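Local atomic coordinates of probable CoA-transferase alpha subunit (Rhodococcus jostii, PDB entry 6COJ), a protein that binds a coenzyme A thioester and probably acts on acyl-CoA substrates as the alpha subunit of a coenzyme A transferase family enzyme. Residues A53-D58 with T287-S292; L72-S77 with R269-S274; L181-L186 with D259-D264. The protein carries 1 engineered substitution. One frame throughout, in Å; residues are numbered along the deposited sequence. Where two conformers were deposited one is given.

Interaction 1: residues A53-D58 with T287-S292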
loop_
_atom_site.group_PDB
_atom_site.type_symbol
_atom_site.label_atom_id
_atom_site.label_comp_id
_atom_site.label_asym_id
_atom_site.label_seq_id
_atom_site.Cartn_x
_atom_site.Cartn_y
_atom_site.Cartn_z
ATOM N N ALA A 53 -8.688 -10.588 -28.178
ATOM C CA ALA A 53 -8.986 -12.017 -28.131
ATOM C C ALA A 53 -10.367 -12.268 -27.530
ATOM O O ALA A 53 -11.089 -13.172 -27.973
ATOM C CB ALA A 53 -7.892 -12.766 -27.364
ATOM N N LEU A 54 -10.756 -11.472 -26.529
ATOM C CA LEU A 54 -12.126 -11.541 -26.023
ATOM C C LEU A 54 -13.144 -11.244 -27.122
ATOM O O LEU A 54 -14.172 -11.927 -27.223
ATOM C CB LEU A 54 -12.303 -10.561 -24.864
ATOM C CG LEU A 54 -12.256 -11.168 -23.468
ATOM C CD1 LEU A 54 -12.276 -10.068 -22.404
ATOM C CD2 LEU A 54 -13.412 -12.126 -23.262
ATOM N N LEU A 55 -12.882 -10.222 -27.948
ATOM C CA LEU A 55 -13.802 -9.868 -29.025
ATOM C C LEU A 55 -13.955 -11.005 -30.024
ATOM O O LEU A 55 -15.046 -11.225 -30.561
ATOM C CB LEU A 55 -13.328 -8.596 -29.732
ATOM C CG LEU A 55 -14.076 -7.312 -29.344
ATOM C CD1 LEU A 55 -14.035 -7.090 -27.845
ATOM C CD2 LEU A 55 -13.523 -6.101 -30.091
ATOM N N ARG A 56 -12.869 -11.725 -30.302
ATOM C CA ARG A 56 -12.938 -12.849 -31.229
ATOM C C ARG A 56 -13.752 -13.998 -30.654
ATOM O O ARG A 56 -14.329 -14.783 -31.415
ATOM C CB ARG A 56 -11.526 -13.343 -31.550
ATOM C CG ARG A 56 -10.701 -12.397 -32.390
ATOM C CD ARG A 56 -9.484 -13.098 -32.969
ATOM N NE ARG A 56 -8.565 -13.596 -31.956
ATOM C CZ ARG A 56 -7.590 -12.870 -31.408
ATOM N NH1 ARG A 56 -7.410 -11.610 -31.782
ATOM N NH2 ARG A 56 -6.789 -13.406 -30.501
ATOM N N SER A 57 -13.798 -14.119 -29.327
ATOM C CA SER A 57 -14.468 -15.210 -28.638
ATOM C C SER A 57 -15.965 -14.936 -28.520
ATOM O O SER A 57 -16.459 -13.859 -28.862
ATOM C CB SER A 57 -13.891 -15.394 -27.232
ATOM O OG SER A 57 -14.446 -14.467 -26.298
ATOM N N ASP A 58 -16.686 -15.930 -28.006
ATOM C CA ASP A 58 -18.101 -15.781 -27.687
ATOM C C ASP A 58 -18.351 -15.445 -26.225
ATOM O O ASP A 58 -19.504 -15.477 -25.785
ATOM C CB ASP A 58 -18.892 -17.028 -28.100
ATOM C CG ASP A 58 -18.514 -18.269 -27.307
ATOM O OD1 ASP A 58 -17.579 -18.214 -26.479
ATOM O OD2 ASP A 58 -19.162 -19.315 -27.522
ATOM N N THR A 287 -10.882 -4.417 -41.185
ATOM C CA THR A 287 -9.444 -4.229 -41.350
ATOM C C THR A 287 -8.656 -4.682 -40.124
ATOM O O THR A 287 -7.580 -5.271 -40.268
ATOM C CB THR A 287 -9.136 -2.764 -41.676
ATOM O OG1 THR A 287 -9.773 -2.399 -42.907
ATOM C CG2 THR A 287 -7.631 -2.544 -41.813
ATOM N N TYR A 288 -9.170 -4.438 -38.915
ATOM C CA TYR A 288 -8.371 -4.600 -37.702
ATOM C C TYR A 288 -8.819 -5.719 -36.776
ATOM O O TYR A 288 -7.980 -6.283 -36.072
ATOM C CB TYR A 288 -8.294 -3.283 -36.910
ATOM C CG TYR A 288 -7.682 -2.181 -37.726
ATOM C CD1 TYR A 288 -6.307 -2.123 -37.919
ATOM C CD2 TYR A 288 -8.477 -1.238 -38.366
ATOM C CE1 TYR A 288 -5.736 -1.142 -38.702
ATOM C CE2 TYR A 288 -7.912 -0.248 -39.150
ATOM C CZ TYR A 288 -6.539 -0.205 -39.312
ATOM O OH TYR A 288 -5.977 0.777 -40.098
ATOM N N LEU A 289 -10.106 -6.065 -36.752
ATOM C CA LEU A 289 -10.630 -6.931 -35.701
ATOM C C LEU A 289 -11.210 -8.241 -36.228
ATOM O O LEU A 289 -11.920 -8.931 -35.486
ATOM C CB LEU A 289 -11.670 -6.185 -34.856
ATOM C CG LEU A 289 -11.243 -4.840 -34.260
ATOM C CD1 LEU A 289 -12.396 -4.185 -33.507
ATOM C CD2 LEU A 289 -10.034 -5.019 -33.343
ATOM N N SER A 290 -10.932 -8.617 -37.476
ATOM C CA SER A 290 -11.538 -9.804 -38.062
ATOM C C SER A 290 -10.548 -10.942 -38.272
ATOM O O SER A 290 -10.914 -11.970 -38.856
ATOM C CB SER A 290 -12.251 -9.452 -39.367
ATOM O OG SER A 290 -13.312 -8.547 -39.123
ATOM N N GLY A 291 -9.311 -10.787 -37.812
ATOM C CA GLY A 291 -8.282 -11.794 -37.938
ATOM C C GLY A 291 -7.587 -12.034 -36.610
ATOM O O GLY A 291 -8.169 -11.872 -35.537
ATOM N N SER A 292 -6.315 -12.422 -36.700
ATOM C CA SER A 292 -5.507 -12.724 -35.528
ATOM C C SER A 292 -4.848 -11.459 -34.980
ATOM O O SER A 292 -4.968 -10.368 -35.543
ATOM C CB SER A 292 -4.430 -13.742 -35.890
ATOM O OG SER A 292 -3.487 -13.164 -36.774
HETATM O O HOH W 1 -8.395 -9.482 -33.518
#

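Interaction 2: residues L72-S77 with R269-S274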
loop_
_atom_site.group_PDB
_atom_site.type_symbol
_atom_site.label_atom_id
_atom_site.label_comp_id
_atom_site.label_asym_id
_atom_site.label_seq_id
_atom_site.Cartn_x
_atom_site.Cartn_y
_atom_site.Cartn_z
ATOM N N LEU A 72 -12.661 -0.958 -22.387
ATOM C CA LEU A 72 -14.096 -0.993 -22.139
ATOM C C LEU A 72 -14.875 -0.596 -23.385
ATOM O O LEU A 72 -15.926 -1.179 -23.672
ATOM C CB LEU A 72 -14.428 -0.076 -20.958
ATOM C CG LEU A 72 -15.871 -0.098 -20.459
ATOM C CD1 LEU A 72 -16.301 -1.515 -20.099
ATOM C CD2 LEU A 72 -16.028 0.836 -19.265
ATOM N N GLY A 73 -14.370 0.379 -24.147
ATOM C CA GLY A 73 -15.028 0.744 -25.392
ATOM C C GLY A 73 -15.135 -0.419 -26.357
ATOM O O GLY A 73 -16.207 -0.692 -26.908
ATOM N N LEU A 74 -14.027 -1.134 -26.573
ATOM C CA LEU A 74 -14.077 -2.267 -27.492
ATOM C C LEU A 74 -15.042 -3.339 -26.998
ATOM O O LEU A 74 -15.820 -3.895 -27.779
ATOM C CB LEU A 74 -12.678 -2.844 -27.706
ATOM C CG LEU A 74 -11.759 -2.065 -28.648
ATOM C CD1 LEU A 74 -10.359 -2.668 -28.618
ATOM C CD2 LEU A 74 -12.304 -2.028 -30.085
ATOM N N LEU A 75 -15.028 -3.633 -25.694
ATOM C CA LEU A 75 -15.972 -4.619 -25.176
ATOM C C LEU A 75 -17.416 -4.166 -25.383
ATOM O O LEU A 75 -18.288 -4.975 -25.725
ATOM C CB LEU A 75 -15.678 -4.888 -23.697
ATOM C CG LEU A 75 -14.353 -5.615 -23.458
ATOM C CD1 LEU A 75 -14.045 -5.653 -21.964
ATOM C CD2 LEU A 75 -14.369 -7.025 -24.033
ATOM N N CYS A 76 -17.681 -2.868 -25.212
ATOM C CA CYS A 76 -19.027 -2.353 -25.446
ATOM C C CYS A 76 -19.405 -2.442 -26.914
ATOM O O CYS A 76 -20.572 -2.698 -27.243
ATOM C CB CYS A 76 -19.133 -0.910 -24.958
ATOM S SG CYS A 76 -19.204 -0.742 -23.163
ATOM N N SER A 77 -18.441 -2.219 -27.813
ATOM C CA SER A 77 -18.738 -2.320 -29.237
ATOM C C SER A 77 -19.228 -3.708 -29.625
ATOM O O SER A 77 -19.942 -3.846 -30.625
ATOM C CB SER A 77 -17.526 -1.931 -30.094
ATOM O OG SER A 77 -16.570 -2.980 -30.190
ATOM N N ARG A 269 -7.136 8.017 -32.523
ATOM C CA ARG A 269 -8.073 8.912 -33.193
ATOM C C ARG A 269 -8.879 8.180 -34.255
ATOM O O ARG A 269 -10.086 8.409 -34.389
ATOM C CB ARG A 269 -7.346 10.114 -33.790
ATOM C CG ARG A 269 -7.014 11.172 -32.766
ATOM C CD ARG A 269 -6.560 12.467 -33.408
ATOM N NE ARG A 269 -5.312 12.328 -34.142
ATOM C CZ ARG A 269 -4.113 12.560 -33.621
ATOM N NH1 ARG A 269 -3.990 12.916 -32.347
ATOM N NH2 ARG A 269 -3.033 12.422 -34.372
ATOM N N HIS A 270 -8.233 7.289 -35.015
ATOM C CA HIS A 270 -8.943 6.530 -36.041
ATOM C C HIS A 270 -9.968 5.583 -35.425
ATOM O O HIS A 270 -11.086 5.445 -35.939
ATOM C CB HIS A 270 -7.941 5.762 -36.906
ATOM C CG HIS A 270 -8.571 4.974 -38.012
ATOM N ND1 HIS A 270 -9.215 5.568 -39.075
ATOM C CD2 HIS A 270 -8.652 3.640 -38.219
ATOM C CE1 HIS A 270 -9.669 4.635 -39.889
ATOM N NE2 HIS A 270 -9.343 3.457 -39.393
ATOM N N TYR A 271 -9.607 4.924 -34.320
ATOM C CA TYR A 271 -10.569 4.103 -33.590
ATOM C C TYR A 271 -11.794 4.920 -33.191
ATOM O O TYR A 271 -12.939 4.514 -33.438
ATOM C CB TYR A 271 -9.887 3.486 -32.358
ATOM C CG TYR A 271 -10.831 3.151 -31.223
ATOM C CD1 TYR A 271 -11.630 2.010 -31.263
ATOM C CD2 TYR A 271 -10.930 3.980 -30.111
ATOM C CE1 TYR A 271 -12.503 1.708 -30.226
ATOM C CE2 TYR A 271 -11.804 3.688 -29.069
ATOM C CZ TYR A 271 -12.585 2.549 -29.132
ATOM O OH TYR A 271 -13.445 2.247 -28.104
ATOM N N ALA A 272 -11.568 6.095 -32.592
ATOM C CA ALA A 272 -12.677 6.898 -32.084
ATOM C C ALA A 272 -13.557 7.407 -33.220
ATOM O O ALA A 272 -14.789 7.333 -33.143
ATOM C CB ALA A 272 -12.135 8.058 -31.241
ATOM N N GLU A 273 -12.939 7.920 -34.290
ATOM C CA GLU A 273 -13.719 8.408 -35.423
ATOM C C GLU A 273 -14.427 7.277 -36.153
ATOM O O GLU A 273 -15.479 7.498 -36.762
ATOM C CB GLU A 273 -12.832 9.204 -36.383
ATOM C CG GLU A 273 -12.527 10.614 -35.906
ATOM C CD GLU A 273 -11.153 11.085 -36.328
ATOM O OE1 GLU A 273 -10.520 10.403 -37.162
ATOM O OE2 GLU A 273 -10.705 12.137 -35.826
ATOM N N SER A 274 -13.886 6.061 -36.105
ATOM C CA SER A 274 -14.554 4.954 -36.781
ATOM C C SER A 274 -15.830 4.521 -36.068
ATOM O O SER A 274 -16.684 3.879 -36.689
ATOM C CB SER A 274 -13.596 3.777 -36.966
ATOM O OG SER A 274 -12.567 4.107 -37.887
#

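Interaction 3: residues L181-L186 with D259-D264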
loop_
_atom_site.group_PDB
_atom_site.type_symbol
_atom_site.label_atom_id
_atom_site.label_comp_id
_atom_site.label_asym_id
_atom_site.label_seq_id
_atom_site.Cartn_x
_atom_site.Cartn_y
_atom_site.Cartn_z
ATOM N N LEU A 181 -7.077 -9.496 -16.210
ATOM C CA LEU A 181 -6.272 -9.400 -17.428
ATOM C C LEU A 181 -5.386 -8.172 -17.277
ATOM O O LEU A 181 -5.892 -7.060 -17.095
ATOM C CB LEU A 181 -7.169 -9.237 -18.662
ATOM C CG LEU A 181 -8.295 -10.253 -18.840
ATOM C CD1 LEU A 181 -9.172 -9.846 -20.018
ATOM C CD2 LEU A 181 -7.734 -11.644 -19.040
ATOM N N VAL A 182 -4.064 -8.369 -17.318
ATOM C CA VAL A 182 -3.116 -7.268 -17.175
ATOM C C VAL A 182 -2.008 -7.448 -18.205
ATOM O O VAL A 182 -1.735 -8.558 -18.660
ATOM C CB VAL A 182 -2.520 -7.166 -15.745
ATOM C CG1 VAL A 182 -3.632 -6.974 -14.695
ATOM C CG2 VAL A 182 -1.678 -8.398 -15.413
ATOM N N HIS A 183 -1.363 -6.334 -18.564
ATOM C CA HIS A 183 -0.244 -6.329 -19.503
ATOM C C HIS A 183 0.950 -5.643 -18.860
ATOM O O HIS A 183 0.824 -4.525 -18.348
ATOM C CB HIS A 183 -0.596 -5.570 -20.785
ATOM C CG HIS A 183 0.472 -5.640 -21.824
ATOM N ND1 HIS A 183 0.633 -6.740 -22.641
ATOM C CD2 HIS A 183 1.445 -4.763 -22.175
ATOM C CE1 HIS A 183 1.650 -6.530 -23.462
ATOM N NE2 HIS A 183 2.157 -5.336 -23.203
ATOM N N LEU A 184 2.106 -6.295 -18.916
ATOM C CA LEU A 184 3.327 -5.769 -18.322
ATOM C C LEU A 184 4.471 -5.820 -19.331
ATOM O O LEU A 184 4.357 -6.382 -20.424
ATOM C CB LEU A 184 3.680 -6.502 -17.017
ATOM C CG LEU A 184 2.781 -6.063 -15.859
ATOM C CD1 LEU A 184 2.883 -7.024 -14.686
ATOM C CD2 LEU A 184 3.139 -4.640 -15.402
ATOM N N ASN A 185 5.596 -5.213 -18.964
ATOM C CA ASN A 185 6.661 -5.059 -19.944
ATOM C C ASN A 185 7.541 -6.291 -20.086
ATOM O O ASN A 185 8.085 -6.534 -21.166
ATOM C CB ASN A 185 7.501 -3.816 -19.642
ATOM C CG ASN A 185 6.670 -2.549 -19.691
ATOM O OD1 ASN A 185 6.547 -1.902 -20.751
ATOM N ND2 ASN A 185 6.084 -2.194 -18.570
ATOM N N LEU A 186 7.725 -7.055 -19.019
ATOM C CA LEU A 186 8.687 -8.141 -19.030
ATOM C C LEU A 186 8.228 -9.173 -18.020
ATOM O O LEU A 186 7.703 -8.816 -16.963
ATOM C CB LEU A 186 10.062 -7.608 -18.607
ATOM C CG LEU A 186 11.292 -8.405 -19.007
ATOM C CD1 LEU A 186 11.379 -8.525 -20.526
ATOM C CD2 LEU A 186 12.504 -7.688 -18.466
ATOM N N ASP A 259 8.110 2.341 -20.738
ATOM C CA ASP A 259 9.336 2.525 -21.515
ATOM C C ASP A 259 9.293 1.859 -22.886
ATOM O O ASP A 259 10.158 2.151 -23.724
ATOM C CB ASP A 259 10.526 1.910 -20.771
ATOM C CG ASP A 259 11.052 2.794 -19.665
ATOM O OD1 ASP A 259 10.655 3.976 -19.602
ATOM O OD2 ASP A 259 11.870 2.297 -18.862
ATOM N N SER A 260 8.344 0.951 -23.129
ATOM C CA SER A 260 8.361 0.179 -24.370
ATOM C C SER A 260 7.925 1.020 -25.561
ATOM O O SER A 260 8.543 0.959 -26.629
ATOM C CB SER A 260 7.477 -1.063 -24.238
ATOM O OG SER A 260 7.977 -1.931 -23.229
ATOM N N TYR A 261 6.846 1.782 -25.407
ATOM C CA TYR A 261 6.353 2.663 -26.458
ATOM C C TYR A 261 5.317 3.601 -25.859
ATOM O O TYR A 261 4.733 3.326 -24.804
ATOM C CB TYR A 261 5.754 1.890 -27.652
ATOM C CG TYR A 261 4.875 0.706 -27.274
ATOM C CD1 TYR A 261 3.516 0.868 -27.019
ATOM C CD2 TYR A 261 5.407 -0.569 -27.178
ATOM C CE1 TYR A 261 2.708 -0.222 -26.684
ATOM C CE2 TYR A 261 4.619 -1.663 -26.824
ATOM C CZ TYR A 261 3.271 -1.484 -26.583
ATOM O OH TYR A 261 2.486 -2.566 -26.242
ATOM N N GLY A 262 5.106 4.720 -26.550
ATOM C CA GLY A 262 4.035 5.636 -26.217
ATOM C C GLY A 262 2.723 5.258 -26.885
ATOM O O GLY A 262 2.594 4.235 -27.558
ATOM N N ARG A 263 1.725 6.109 -26.672
ATOM C CA ARG A 263 0.414 5.876 -27.264
ATOM C C ARG A 263 0.464 6.123 -28.766
ATOM O O ARG A 263 1.109 7.060 -29.239
ATOM C CB ARG A 263 -0.618 6.807 -26.621
ATOM C CG ARG A 263 -2.053 6.622 -27.126
ATOM C CD ARG A 263 -3.037 7.529 -26.377
ATOM N NE ARG A 263 -2.998 7.287 -24.935
ATOM C CZ ARG A 263 -2.480 8.124 -24.043
ATOM N NH1 ARG A 263 -1.972 9.286 -24.431
ATOM N NH2 ARG A 263 -2.479 7.804 -22.756
ATOM N N ASP A 264 -0.228 5.276 -29.525
ATOM C CA ASP A 264 -0.385 5.517 -30.960
ATOM C C ASP A 264 -1.549 6.483 -31.111
ATOM O O ASP A 264 -2.701 6.078 -31.272
ATOM C CB ASP A 264 -0.636 4.211 -31.699
ATOM C CG ASP A 264 -0.609 4.381 -33.206
ATOM O OD1 ASP A 264 -0.758 5.522 -33.703
ATOM O OD2 ASP A 264 -0.427 3.363 -33.900
#

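Interaction 1: residues A53-D58 with T287-S292
Two helix ends meet at the protein surface here: Leu55 and Arg56, in the last turn of helix 48-56, face Leu289 and Gly291 in the link that leaves helix 278-288. The apolar half of the contact is a single methyl pair, Leu55 CD2 against Leu289 CD1 at 4.1 Å, with the two leucine side chains crossing obliquely. Both leucines also rest on Leu74 of helix 70-77, which gives the pair a common floor. The other half belongs to Arg56. With CG anti to the carbonyl carbon (chi1 -70°) and chi2 extended (-165°), Arg56 CD comes to lie beside Gly291 O at 3.1 Å. The bend at chi3 (-62°) then carries the guanidinium back over its own helix, where Ala53 CA lies 3.5 Å above the Arg56 guanidinium plane, toward its rim. The guanidinium meets the Gly291 carbonyl through a water. The water lies in the guanidinium plane at its edge, accepting from Arg56 NH1 at 2.9 Å and donating to Gly291 O at 3.1 Å. Helix 48-56 is the crossover of a beta-alpha-beta unit in the parallel sheet, joining strand 35-38 to strand 62-65, so the bridge ties this Rossmann-like core to the C-terminal helices. Arg56 NH2 forms a salt bridge with Asp24 of helix 23-28, which gives the arginine a second partner. A leucine here would probably leave Asp24 without its cationic mate and the water at Gly291 O without its donor. Beyond Arg56 the helix stops, and Ser57 OG turns back to donate to Leu54 O at 2.7 Å. On the partner side Ser292 is the N-cap of helix 293-306, and Asp295 OD2 returns a bond to Ser292 N, as in a capping box.

Interaction 2: residues L72-S77 with R269-S274
A buried tyrosine-to-helix contact joins helix 265-274 to helix 70-77: Tyr271 reaches across to Gly73 and Leu74, with all three touching residues buried. The backbones stay far apart, the nearest CA atoms, those of Gly73 and Ala272, being 9.4 Å from each other, so one long aromatic side chain fills most of the span. Its CG is anti to the backbone N (chi1 154°), which sends the ring out toward the other helix. Tyr271 OH ends on the backbone, 3.5 Å from Gly73 CA. A CB on Gly73 would fall 2.2 Å from Tyr271 OH, a clash, so the bare glycine is what admits the hydroxyl to the helix surface. Beside it, Leu74 CD2 touches Tyr271 CE1 at 3.7 Å; the leucine and tyrosine side chains slant across one another, and the methyl approaches the ring obliquely. The hydroxyl, though set among carbon atoms, has a polar partner in Asp98 OD2, with which it forms a hydrogen bond. Asp98 directly follows Tyr97, a residue of the pocket that holds the CoA thioester, which suggests that Tyr271 lies near the ligand site. Each helix also carries a serine folded back on its own backbone. Ser77 OG donates to Leu74 O at 2.7 Å, and Ser274 OG donates to His270 O at 2.8 Å. His270 O is gripped twice, since Ser274 N and Ser274 OG reach it from opposite faces of its plane. Outward from the contact, Phe254 meets the Tyr271 ring, Met48 and Val51 of helix 48-56 touch Leu74, and Trp281 of helix 278-288 touches Leu74, Ser77 and Ser274, while helix 70-77 itself connects strand 62-65 to strand 81-86 of the parallel sheet.

Interaction 3: residues L181-L186 with D259-D264
Asn185 and Ser260 make the closest approach, with Asn185 OD1 as modelled 2.9 Å from Ser260 OG; the amide is probably turned over, so the way these groups are paired stays uncertain. Nearby, His183 and Tyr261 advance from opposite directions, yet His183 NE2 and Tyr261 OH remain 4.1 Å apart. What relates them is a shared acceptor: both atoms are hydrogen-bonded to Glu218 OE1, which lies just past strand 213-217. The histidine CG is anti to its backbone N (chi1 -175°), and the ring so extended has its other nitrogen, ND1, bonded to Ser216 OG, so its rotation is fixed from two sides. In Tyr261, CG sits between the backbone N and the carbonyl carbon (chi1 42°), directing the hydroxyl toward that same carboxylate. Strand 177-184, which carries His183, is an inner strand of the seven-stranded parallel sheet, flanked by strands 35-38 and 213-217. Asn185 and Leu186 both face Ala194, a classic beta bulge. The loop 259-264 thus lies beside an inner strand before running on to Asp264, the N-cap of helix 265-274, whose side chain caps a backbone N in the first turn of that helix.

In the fold
The three contacts differ in chemistry as they differ in burial. Interaction 1 lies at the surface and mixes a small apolar touch with a water bridge; interaction 2 is buried and depends on shape, an aromatic ring fitted to a helix; interaction 3, partly buried beside a sheet strand, is polar and organised through a third residue. Interactions 1 and 2 lie on the same side of the chain's centre and touch, Leu55 CD1 lying 3.8 Å from Leu75 CD2, and their C-terminal helices, 265-274 and 278-288, are consecutive. Interaction 3 meets interaction 1 through Leu54 and Leu181, but does not touch interaction 2, although 259-264 leads directly into helix 265-274.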